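Local structure of vinylacetyl-CoA Delta-isomerase (Nitrosopumilus maritimus SCM1, 6VJR) at residues G144-D149 with I196-T201; L65-F70 with M135-N140; S292-T297 with T335-G340. The protein carries FAD, a [4Fe-4S] cluster and an iron ion, and probably serves as a 4-hydroxybutyryl-CoA dehydratase with vinylacetyl-CoA delta-isomerase activity. One frame throughout, in Å; residues are numbered along the deposited sequence.

Contact 1: residues G144-D149 with I196-T201. With FAD (flavin-adenine dinucleotide), chain F.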
loop_
_atom_site.group_PDB
_atom_site.type_symbol
_atom_site.label_atom_id
_atom_site.label_comp_id
_atom_site.label_asym_id
_atom_site.label_seq_id
_atom_site.Cartn_x
_atom_site.Cartn_y
_atom_site.Cartn_z
ATOM N N GLY A 144 -34.954 0.936 13.032
ATOM C CA GLY A 144 -33.841 0.017 12.896
ATOM C C GLY A 144 -33.974 -0.853 11.636
ATOM O O GLY A 144 -35.063 -1.234 11.246
ATOM N N GLY A 145 -32.820 -1.311 11.117
ATOM C CA GLY A 145 -32.781 -2.174 9.962
ATOM C C GLY A 145 -32.102 -3.448 10.370
ATOM O O GLY A 145 -30.889 -3.460 10.510
ATOM N N ALA A 146 -32.906 -4.493 10.552
ATOM C CA ALA A 146 -32.413 -5.701 11.162
ATOM C C ALA A 146 -32.321 -6.822 10.135
ATOM O O ALA A 146 -33.232 -7.654 10.008
ATOM C CB ALA A 146 -33.277 -6.074 12.351
ATOM N N MET A 147 -31.144 -6.911 9.502
ATOM C CA MET A 147 -30.945 -7.891 8.447
ATOM C C MET A 147 -30.114 -9.076 8.935
ATOM O O MET A 147 -30.507 -10.225 8.752
ATOM C CB MET A 147 -30.304 -7.215 7.235
ATOM C CG MET A 147 -29.900 -8.188 6.145
ATOM S SD MET A 147 -29.487 -7.423 4.564
ATOM C CE MET A 147 -31.094 -6.798 4.061
ATOM N N THR A 148 -28.959 -8.801 9.505
ATOM C CA THR A 148 -27.977 -9.843 9.762
ATOM C C THR A 148 -28.367 -10.754 10.915
ATOM O O THR A 148 -28.353 -10.353 12.072
ATOM C CB THR A 148 -26.621 -9.212 10.038
ATOM O OG1 THR A 148 -26.290 -8.206 9.086
ATOM C CG2 THR A 148 -25.560 -10.292 10.078
ATOM N N ASP A 149 -28.551 -12.046 10.587
ATOM C CA ASP A 149 -28.791 -13.101 11.555
ATOM C C ASP A 149 -27.436 -13.576 12.088
ATOM O O ASP A 149 -26.366 -13.206 11.590
ATOM C CB ASP A 149 -29.506 -14.290 10.923
ATOM C CG ASP A 149 -30.732 -13.868 10.126
ATOM O OD1 ASP A 149 -30.523 -13.443 8.972
ATOM O OD2 ASP A 149 -31.837 -13.840 10.698
ATOM N N ILE A 196 -38.449 -1.703 14.360
ATOM C CA ILE A 196 -37.350 -2.461 13.772
ATOM C C ILE A 196 -37.922 -3.280 12.614
ATOM O O ILE A 196 -38.975 -3.931 12.773
ATOM C CB ILE A 196 -36.728 -3.358 14.838
ATOM C CG1 ILE A 196 -36.092 -2.489 15.954
ATOM C CG2 ILE A 196 -35.708 -4.283 14.197
ATOM C CD1 ILE A 196 -35.840 -3.206 17.250
ATOM N N ILE A 197 -37.287 -3.169 11.432
ATOM C CA ILE A 197 -37.692 -3.941 10.268
ATOM C C ILE A 197 -36.767 -5.148 10.114
ATOM O O ILE A 197 -35.571 -5.003 9.872
ATOM C CB ILE A 197 -37.687 -3.087 8.988
ATOM C CG1 ILE A 197 -38.562 -1.824 9.119
ATOM C CG2 ILE A 197 -38.190 -3.947 7.836
ATOM C CD1 ILE A 197 -38.504 -0.890 7.946
ATOM N N LEU A 198 -37.347 -6.340 10.248
ATOM C CA LEU A 198 -36.628 -7.587 10.063
ATOM C C LEU A 198 -36.566 -7.881 8.564
ATOM O O LEU A 198 -37.589 -7.796 7.889
ATOM C CB LEU A 198 -37.385 -8.723 10.760
ATOM C CG LEU A 198 -37.663 -8.535 12.249
ATOM C CD1 LEU A 198 -38.527 -9.653 12.758
ATOM C CD2 LEU A 198 -36.363 -8.396 13.035
ATOM N N MET A 199 -35.399 -8.343 8.089
ATOM C CA MET A 199 -35.207 -8.618 6.667
ATOM C C MET A 199 -34.256 -9.793 6.506
ATOM O O MET A 199 -33.331 -9.914 7.284
ATOM C CB MET A 199 -34.566 -7.425 5.933
ATOM C CG MET A 199 -35.356 -6.123 5.957
ATOM S SD MET A 199 -34.444 -4.695 5.311
ATOM C CE MET A 199 -33.383 -4.361 6.732
ATOM N N PRO A 200 -34.450 -10.651 5.494
ATOM C CA PRO A 200 -33.521 -11.751 5.231
ATOM C C PRO A 200 -32.156 -11.213 4.825
ATOM O O PRO A 200 -32.046 -10.129 4.251
ATOM C CB PRO A 200 -34.195 -12.571 4.153
ATOM C CG PRO A 200 -35.185 -11.603 3.549
ATOM C CD PRO A 200 -35.556 -10.576 4.536
ATOM N N THR A 201 -31.116 -11.978 5.137
ATOM C CA THR A 201 -29.748 -11.501 4.951
ATOM C C THR A 201 -28.977 -12.133 3.785
ATOM O O THR A 201 -27.816 -11.748 3.560
ATOM C CB THR A 201 -28.956 -11.704 6.238
ATOM O OG1 THR A 201 -27.776 -10.893 6.135
ATOM C CG2 THR A 201 -28.526 -13.139 6.423
HETATM P PA FAD F . -18.839 -13.395 8.971
HETATM O O1A FAD F . -19.808 -13.617 7.884
HETATM O O2A FAD F . -18.712 -14.444 10.000
HETATM O O5B FAD F . -17.477 -12.965 8.266
HETATM C C5B FAD F . -16.185 -13.371 8.779
HETATM C C4B FAD F . -15.280 -13.654 7.615
HETATM O O4B FAD F . -15.702 -14.877 6.965
HETATM C C3B FAD F . -15.211 -12.584 6.509
HETATM O O3B FAD F . -13.882 -12.492 5.988
HETATM C C2B FAD F . -16.156 -13.129 5.445
HETATM O O2B FAD F . -15.950 -12.671 4.117
HETATM C C1B FAD F . -15.906 -14.633 5.578
HETATM N N9A FAD F . -17.039 -15.453 5.168
HETATM C C8A FAD F . -18.281 -15.597 5.751
HETATM N N7A FAD F . -19.076 -16.446 5.151
HETATM C C5A FAD F . -18.324 -16.881 4.074
HETATM C C6A FAD F . -18.606 -17.796 3.039
HETATM N N6A FAD F . -19.747 -18.484 2.972
HETATM N N1A FAD F . -17.667 -17.963 2.079
HETATM C C2A FAD F . -16.508 -17.290 2.193
HETATM N N3A FAD F . -16.110 -16.436 3.133
HETATM C C4A FAD F . -17.075 -16.260 4.057
HETATM N N1 FAD F . -26.276 -5.689 10.467
HETATM C C2 FAD F . -27.612 -5.370 10.501
HETATM O O2 FAD F . -28.483 -6.078 9.973
HETATM N N3 FAD F . -27.993 -4.178 11.087
HETATM C C4 FAD F . -27.172 -3.269 11.691
HETATM O O4 FAD F . -27.609 -2.295 12.279
HETATM C C4X FAD F . -25.775 -3.674 11.732
HETATM N N5 FAD F . -24.898 -2.862 12.330
HETATM C C5X FAD F . -23.631 -3.356 12.558
HETATM C C6 FAD F . -22.735 -2.656 13.379
HETATM C C7 FAD F . -21.471 -3.148 13.668
HETATM C C7M FAD F . -20.581 -2.414 14.641
HETATM C C8 FAD F . -21.014 -4.305 13.005
HETATM C C8M FAD F . -19.611 -4.797 13.212
HETATM C C9 FAD F . -21.839 -4.966 12.127
HETATM C C9A FAD F . -23.168 -4.518 11.919
HETATM N N10 FAD F . -24.071 -5.234 11.134
HETATM C C10 FAD F . -25.424 -4.899 11.082
HETATM C "C1'" FAD F . -23.640 -6.582 10.712
HETATM C "C2'" FAD F . -22.763 -6.701 9.490
HETATM O "O2'" FAD F . -23.605 -6.590 8.341
HETATM C "C3'" FAD F . -22.038 -8.054 9.498
HETATM O "O3'" FAD F . -21.077 -7.977 10.535
HETATM C "C4'" FAD F . -21.434 -8.483 8.151
HETATM O "O4'" FAD F . -22.468 -8.826 7.219
HETATM C "C5'" FAD F . -20.489 -9.664 8.283
HETATM O "O5'" FAD F . -21.176 -10.761 8.862
HETATM P P FAD F . -20.629 -11.473 10.135
HETATM O O1P FAD F . -20.404 -10.538 11.239
HETATM O O2P FAD F . -21.497 -12.638 10.366
HETATM O O3P FAD F . -19.170 -12.023 9.766
HETATM O O HOH W 1 -25.635 -8.752 6.525
HETATM O O HOH W 2 -31.966 -14.178 6.827
#
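A parallel beta pairing carries this contact: strand 143-146 is an outermost strand of a four-stranded mixed sheet, and strand 195-198 is its inner neighbour. The N-to-C directions of the two short segments differ by 20°. Three backbone bonds form the ladder: the nearly straight Ile197 N to Gly144 O, Ala146 N to Ile197 O (2.8 Å), and Met199 N to Ala146 O. Each donor stands above the plane of the carbonyl it meets. On one face Ala146 CB presses against Ile196 CG2 at 3.5 Å.

Past the strands the carbonyls Met147 O and Met199 O face each other at 3.2 Å, two acceptors reconciled by Lys184 NZ, which donates to both. Met147, with CG anti to its backbone N (chi1 173°), crosses Met199 at about a right angle and brings CE over Met199 CB.

The other edge of strand 143-146, and the loop that follows it, bind the flavin. Gly145 O accepts from FAD N3, while Met147 N and Thr148 N, each at 2.8 Å, grip FAD O2; Thr148 OG1 donates to FAD N1 (2.9 Å). These donors would probably stabilise negative charge on a reduced flavin. A water donates to Thr148 OG1 and lies 3.1 Å from Thr201 OG1.

Strand 177-188 packs on Ala146 and Leu198, while helix 101-121 meets Ile197 and Met199, and helix 278-292 meets Met147, Met199 and Pro200.

Contact 2: residues L65-F70 with M135-N140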
loop_
_atom_site.group_PDB
_atom_site.type_symbol
_atom_site.label_atom_id
_atom_site.label_comp_id
_atom_site.label_asym_id
_atom_site.label_seq_id
_atom_site.Cartn_x
_atom_site.Cartn_y
_atom_site.Cartn_z
ATOM N N LEU A 65 -45.819 15.929 3.760
ATOM C CA LEU A 65 -45.278 16.528 4.975
ATOM C C LEU A 65 -43.809 16.840 4.783
ATOM O O LEU A 65 -43.177 16.179 3.985
ATOM C CB LEU A 65 -45.378 15.557 6.146
ATOM C CG LEU A 65 -46.777 15.130 6.576
ATOM C CD1 LEU A 65 -46.680 13.993 7.602
ATOM C CD2 LEU A 65 -47.512 16.344 7.139
ATOM N N LYS A 66 -43.310 17.831 5.555
ATOM C CA LYS A 66 -41.898 17.956 5.798
ATOM C C LYS A 66 -41.493 16.860 6.787
ATOM O O LYS A 66 -42.070 16.783 7.887
ATOM C CB LYS A 66 -41.587 19.347 6.354
ATOM C CG LYS A 66 -40.103 19.618 6.457
ATOM C CD LYS A 66 -39.603 20.323 5.192
ATOM C CE LYS A 66 -39.644 21.830 5.273
ATOM N NZ LYS A 66 -38.287 22.387 5.400
ATOM N N VAL A 67 -40.528 16.018 6.385
ATOM C CA VAL A 67 -40.124 14.874 7.185
ATOM C C VAL A 67 -38.618 14.891 7.430
ATOM O O VAL A 67 -37.850 15.454 6.673
ATOM C CB VAL A 67 -40.532 13.521 6.559
ATOM C CG1 VAL A 67 -42.031 13.487 6.268
ATOM C CG2 VAL A 67 -39.773 13.235 5.273
ATOM N N ASN A 68 -38.199 14.257 8.516
ATOM C CA ASN A 68 -36.780 14.039 8.728
ATOM C C ASN A 68 -36.225 13.275 7.519
ATOM O O ASN A 68 -36.816 12.310 7.069
ATOM C CB ASN A 68 -36.545 13.316 10.047
ATOM C CG ASN A 68 -35.087 13.297 10.421
ATOM O OD1 ASN A 68 -34.305 12.548 9.838
ATOM N ND2 ASN A 68 -34.712 14.109 11.393
ATOM N N ARG A 69 -35.052 13.699 7.026
ATOM C CA ARG A 69 -34.460 13.072 5.842
ATOM C C ARG A 69 -34.175 11.580 6.048
ATOM O O ARG A 69 -34.235 10.825 5.095
ATOM C CB ARG A 69 -33.236 13.833 5.322
ATOM C CG ARG A 69 -32.656 13.258 4.039
ATOM C CD ARG A 69 -31.611 14.169 3.484
ATOM N NE ARG A 69 -32.017 15.547 3.222
ATOM C CZ ARG A 69 -32.789 15.969 2.235
ATOM N NH1 ARG A 69 -32.993 17.266 2.107
ATOM N NH2 ARG A 69 -33.311 15.141 1.347
ATOM N N PHE A 70 -33.983 11.129 7.283
ATOM C CA PHE A 70 -33.830 9.702 7.537
ATOM C C PHE A 70 -35.090 8.892 7.253
ATOM O O PHE A 70 -35.008 7.676 7.093
ATOM C CB PHE A 70 -33.356 9.422 8.962
ATOM C CG PHE A 70 -31.902 9.766 9.185
ATOM C CD1 PHE A 70 -30.909 8.952 8.660
ATOM C CD2 PHE A 70 -31.521 10.893 9.878
ATOM C CE1 PHE A 70 -29.570 9.231 8.889
ATOM C CE2 PHE A 70 -30.186 11.180 10.098
ATOM C CZ PHE A 70 -29.214 10.338 9.629
ATOM N N MET A 135 -47.161 6.338 8.455
ATOM C CA MET A 135 -47.162 6.350 9.913
ATOM C C MET A 135 -45.838 6.916 10.446
ATOM O O MET A 135 -45.837 7.872 11.209
ATOM C CB MET A 135 -47.419 4.945 10.468
ATOM C CG MET A 135 -47.401 4.856 11.987
ATOM S SD MET A 135 -47.637 3.177 12.610
ATOM C CE MET A 135 -46.063 2.383 12.255
ATOM N N VAL A 136 -44.697 6.328 10.056
ATOM C CA VAL A 136 -43.447 6.700 10.688
ATOM C C VAL A 136 -43.043 8.130 10.330
ATOM O O VAL A 136 -42.407 8.806 11.131
ATOM C CB VAL A 136 -42.329 5.669 10.442
ATOM C CG1 VAL A 136 -42.729 4.293 10.933
ATOM C CG2 VAL A 136 -41.906 5.554 9.004
ATOM N N GLN A 137 -43.389 8.570 9.127
ATOM C CA GLN A 137 -43.189 9.959 8.723
ATOM C C GLN A 137 -44.000 10.958 9.556
ATOM O O GLN A 137 -43.498 12.012 9.935
ATOM C CB GLN A 137 -43.485 10.140 7.240
ATOM C CG GLN A 137 -42.376 9.614 6.332
ATOM C CD GLN A 137 -42.549 10.021 4.878
ATOM O OE1 GLN A 137 -43.573 10.612 4.460
ATOM N NE2 GLN A 137 -41.544 9.634 4.107
ATOM N N GLN A 138 -45.280 10.654 9.766
ATOM C CA GLN A 138 -46.150 11.500 10.564
ATOM C C GLN A 138 -45.644 11.628 11.999
ATOM O O GLN A 138 -45.668 12.723 12.558
ATOM C CB GLN A 138 -47.563 10.926 10.624
ATOM C CG GLN A 138 -48.277 10.873 9.287
ATOM C CD GLN A 138 -49.679 10.308 9.402
ATOM O OE1 GLN A 138 -49.921 9.216 9.938
ATOM N NE2 GLN A 138 -50.633 11.086 8.943
ATOM N N GLU A 139 -45.200 10.515 12.580
ATOM C CA GLU A 139 -44.819 10.454 13.982
ATOM C C GLU A 139 -43.342 10.821 14.198
ATOM O O GLU A 139 -42.979 11.175 15.312
ATOM C CB GLU A 139 -45.168 9.079 14.544
ATOM C CG GLU A 139 -46.658 8.774 14.457
ATOM C CD GLU A 139 -47.136 7.475 15.082
ATOM O OE1 GLU A 139 -48.308 7.066 14.829
ATOM O OE2 GLU A 139 -46.340 6.854 15.815
ATOM N N ASN A 140 -42.529 10.812 13.139
ATOM C CA ASN A 140 -41.115 11.198 13.168
ATOM C C ASN A 140 -40.286 10.245 14.025
ATOM O O ASN A 140 -39.644 10.683 14.976
ATOM C CB ASN A 140 -40.911 12.657 13.556
ATOM C CG ASN A 140 -39.559 13.175 13.137
ATOM O OD1 ASN A 140 -38.814 12.518 12.396
ATOM N ND2 ASN A 140 -39.199 14.339 13.617
HETATM O O HOH W 3 -36.868 15.780 12.454
HETATM O O HOH W 4 -40.628 13.183 10.001
#
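Val67 and Gln137 bring the backbones closest, their CA atoms 6.0 Å apart, where strand 66-68 passes the last turn of helix 125-139 and the chain leaves the helix at Asn140 with a positive phi of 65°. The strand belongs to a two-stranded antiparallel sheet with strand 57-59 and runs into an Asx turn, in which Asn68 OD1 accepts from Phe70 N through a lone pair in its carbonyl plane.

Gln137 lies obliquely across Val67. Its chain is extended beyond CG, so that CB, CG and the amide all run along Val67 CG1, with OE1 nearest at 3.7 Å. The amide is fixed at both ends: NE2 reaches Leu71 O, and OE1 is shared by Thr63 OG1 and Ser60 OG. An alanine here would probably loosen the helix from strand 66-68 and its flanking loops, since the cover that CG and the amide give Val67, and all of these amide bonds, would go. Nearer the surface, Leu65 CD1 rests on Gln138 CG at 3.9 Å.

Water does the polar bridging. One molecule accepts from Asn68 N and donates to Gln137 O (3.1 Å), tying strand to helix end. A second takes an N-H from each asparagine amide; these amides also bind the backbone of Thr45 (from Asn68) and Ile2 (from Asn140). Between the two waters, Asn140 OD1 comes within 3.4 Å of Asn68 CB.

Contact 3: residues S292-T297 with T335-G340. With FE (Fe (III) ion), chain I; SF4 (iron/sulfur cluster), chain E.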
loop_
_atom_site.group_PDB
_atom_site.type_symbol
_atom_site.label_atom_id
_atom_site.label_comp_id
_atom_site.label_asym_id
_atom_site.label_seq_id
_atom_site.Cartn_x
_atom_site.Cartn_y
_atom_site.Cartn_z
ATOM N N SER A 292 -23.622 4.933 2.249
ATOM C CA SER A 292 -23.881 5.663 3.477
ATOM C C SER A 292 -22.621 5.851 4.304
ATOM O O SER A 292 -22.593 6.722 5.193
ATOM C CB SER A 292 -25.035 5.023 4.243
ATOM O OG SER A 292 -26.249 5.311 3.535
ATOM N N TYR A 293 -21.581 5.065 3.978
ATOM C CA TYR A 293 -20.274 5.168 4.640
ATOM C C TYR A 293 -19.563 6.494 4.385
ATOM O O TYR A 293 -18.509 6.726 4.958
ATOM C CB TYR A 293 -19.343 3.969 4.373
ATOM C CG TYR A 293 -19.916 2.766 5.085
ATOM C CD1 TYR A 293 -19.581 2.505 6.406
ATOM C CD2 TYR A 293 -20.823 1.938 4.462
ATOM C CE1 TYR A 293 -20.186 1.505 7.126
ATOM C CE2 TYR A 293 -21.443 0.921 5.160
ATOM C CZ TYR A 293 -21.160 0.744 6.499
ATOM O OH TYR A 293 -21.836 -0.168 7.204
ATOM N N VAL A 294 -20.160 7.406 3.618
ATOM C CA VAL A 294 -19.780 8.811 3.670
ATOM C C VAL A 294 -19.800 9.347 5.112
ATOM O O VAL A 294 -19.057 10.269 5.461
ATOM C CB VAL A 294 -20.685 9.609 2.746
ATOM C CG1 VAL A 294 -20.641 11.110 3.013
ATOM C CG2 VAL A 294 -20.339 9.293 1.313
ATOM N N CYS A 295 -20.616 8.739 5.975
ATOM C CA CYS A 295 -20.644 9.132 7.385
ATOM C C CYS A 295 -19.224 9.068 7.989
ATOM O O CYS A 295 -18.821 9.928 8.768
ATOM C CB CYS A 295 -21.638 8.304 8.197
ATOM S SG CYS A 295 -21.182 6.552 8.335
ATOM N N LYS A 296 -18.422 8.091 7.564
ATOM C CA LYS A 296 -17.112 7.875 8.135
ATOM C C LYS A 296 -16.130 8.980 7.729
ATOM O O LYS A 296 -15.088 9.167 8.358
ATOM C CB LYS A 296 -16.523 6.554 7.636
ATOM C CG LYS A 296 -17.338 5.326 8.006
ATOM C CD LYS A 296 -17.610 5.082 9.473
ATOM C CE LYS A 296 -18.568 3.909 9.604
ATOM N NZ LYS A 296 -18.939 3.659 10.978
ATOM N N THR A 297 -16.488 9.738 6.694
ATOM C CA THR A 297 -15.676 10.872 6.306
ATOM C C THR A 297 -15.824 12.042 7.278
ATOM O O THR A 297 -14.888 12.853 7.403
ATOM C CB THR A 297 -15.872 11.302 4.862
ATOM O OG1 THR A 297 -17.130 11.909 4.630
ATOM C CG2 THR A 297 -15.663 10.158 3.896
ATOM N N THR A 335 -11.206 10.567 -0.791
ATOM C CA THR A 335 -11.370 9.508 -1.778
ATOM C C THR A 335 -12.675 8.742 -1.473
ATOM O O THR A 335 -13.441 8.383 -2.359
ATOM C CB THR A 335 -10.126 8.593 -1.782
ATOM O OG1 THR A 335 -9.005 9.322 -2.274
ATOM C CG2 THR A 335 -10.294 7.455 -2.779
ATOM N N ILE A 336 -12.912 8.421 -0.194
ATOM C CA ILE A 336 -14.138 7.758 0.223
ATOM C C ILE A 336 -15.324 8.657 -0.097
ATOM O O ILE A 336 -16.347 8.200 -0.671
ATOM C CB ILE A 336 -14.090 7.388 1.717
ATOM C CG1 ILE A 336 -13.010 6.361 1.956
ATOM C CG2 ILE A 336 -15.463 6.917 2.182
ATOM C CD1 ILE A 336 -12.596 6.281 3.408
ATOM N N PHE A 337 -15.209 9.917 0.320
ATOM C CA PHE A 337 -16.323 10.820 0.097
ATOM C C PHE A 337 -16.704 10.875 -1.385
ATOM O O PHE A 337 -17.902 10.852 -1.744
ATOM C CB PHE A 337 -15.916 12.223 0.577
ATOM C CG PHE A 337 -16.989 13.263 0.358
ATOM C CD1 PHE A 337 -18.158 13.233 1.091
ATOM C CD2 PHE A 337 -16.810 14.285 -0.578
ATOM C CE1 PHE A 337 -19.169 14.172 0.852
ATOM C CE2 PHE A 337 -17.824 15.195 -0.804
ATOM C CZ PHE A 337 -18.979 15.140 -0.077
ATOM N N ALA A 338 -15.698 11.041 -2.245
ATOM C CA ALA A 338 -15.907 11.168 -3.692
ATOM C C ALA A 338 -16.657 9.950 -4.219
ATOM O O ALA A 338 -17.580 10.070 -5.014
ATOM C CB ALA A 338 -14.601 11.319 -4.352
ATOM N N ALA A 339 -16.233 8.745 -3.817
ATOM C CA ALA A 339 -16.880 7.526 -4.291
ATOM C C ALA A 339 -18.361 7.513 -3.920
ATOM O O ALA A 339 -19.208 7.142 -4.727
ATOM C CB ALA A 339 -16.101 6.296 -3.852
ATOM N N GLY A 340 -18.678 7.845 -2.667
ATOM C CA GLY A 340 -20.022 7.803 -2.190
ATOM C C GLY A 340 -20.890 8.818 -2.920
ATOM O O GLY A 340 -21.974 8.451 -3.404
HETATM FE FE FE I . -23.253 0.279 8.536
HETATM FE FE1 SF4 E . -23.734 3.135 9.435
HETATM FE FE2 SF4 E . -22.208 5.387 9.830
HETATM FE FE3 SF4 E . -23.754 4.537 11.741
HETATM FE FE4 SF4 E . -24.838 5.786 9.629
HETATM S S1 SF4 E . -23.547 6.712 11.208
HETATM S S2 SF4 E . -25.601 3.794 10.617
HETATM S S3 SF4 E . -23.478 4.925 7.942
HETATM S S4 SF4 E . -22.034 3.343 10.847
#
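A type I beta turn from Ser292 to Cys295 leads into helix 295-314 and packs against the C-terminal half of helix 320-345, within the helical C-terminal region assigned to the acyl-CoA dehydrogenase clan. The turn has two jobs, with its metal ligands on one side and its packing residues on the other.

Apolar contacts join it to helix 320-345. Val294 splits its methyls: CG1, anti to the backbone N, meets the edge of the Phe337 ring at CD1 (3.8 Å), while CG2 sits against Gly340 CA, also at 3.8 Å. A beta carbon at Gly340 would fall only 2.4 Å from Val294 CG2, too near to fit. Thr297 CG2 fills the place between Ile336 CG2 (3.7 Å) and the backbone at Phe337. Beyond the turn, Arg88 makes a cation-pi contact with Phe337, and Tyr490 of a neighbouring subunit packs on it.

Metal bonds occupy the other side. Tyr293 OH binds the iron ion at 2.0 Å, together with His289 and Glu443, and Cys295 SG binds FE2 of the cluster. Lys296 forms a salt bridge with Glu443, which would probably offset the negative charge of that ligand beside the cluster.

Hydrogen bonds back to the turn orient Thr297. Its OG1, between the backbone N and the carbonyl carbon (chi1 71°), reaches Val294 O, which also takes Thr297 N at 2.9 Å; the hydroxyl comes in on a lone pair of that oxygen, 2.7 Å from OG1 to O.

From the N terminus, contact 2 closes first, bringing 65-70 to 135-140 around a largely helical span that includes the cluster ligands Cys97 and Cys101. The chain passes almost directly from there into contact 1, which closes a span with no helix and several strands between 144-149 and 196-201. Contact 3 follows, closing the mostly helical span between 292-297 and 335-340. The three loops are in series; none nests in or crosses another, and their centres lie 21 to 25 Å apart. Contacts 1 and 2 lie in the N-terminal family region, contact 3 in the C-terminal one. Helix 77-94 touches both contact 2 and contact 3, and helix 278-292 runs from contact 1 to the start of contact 3.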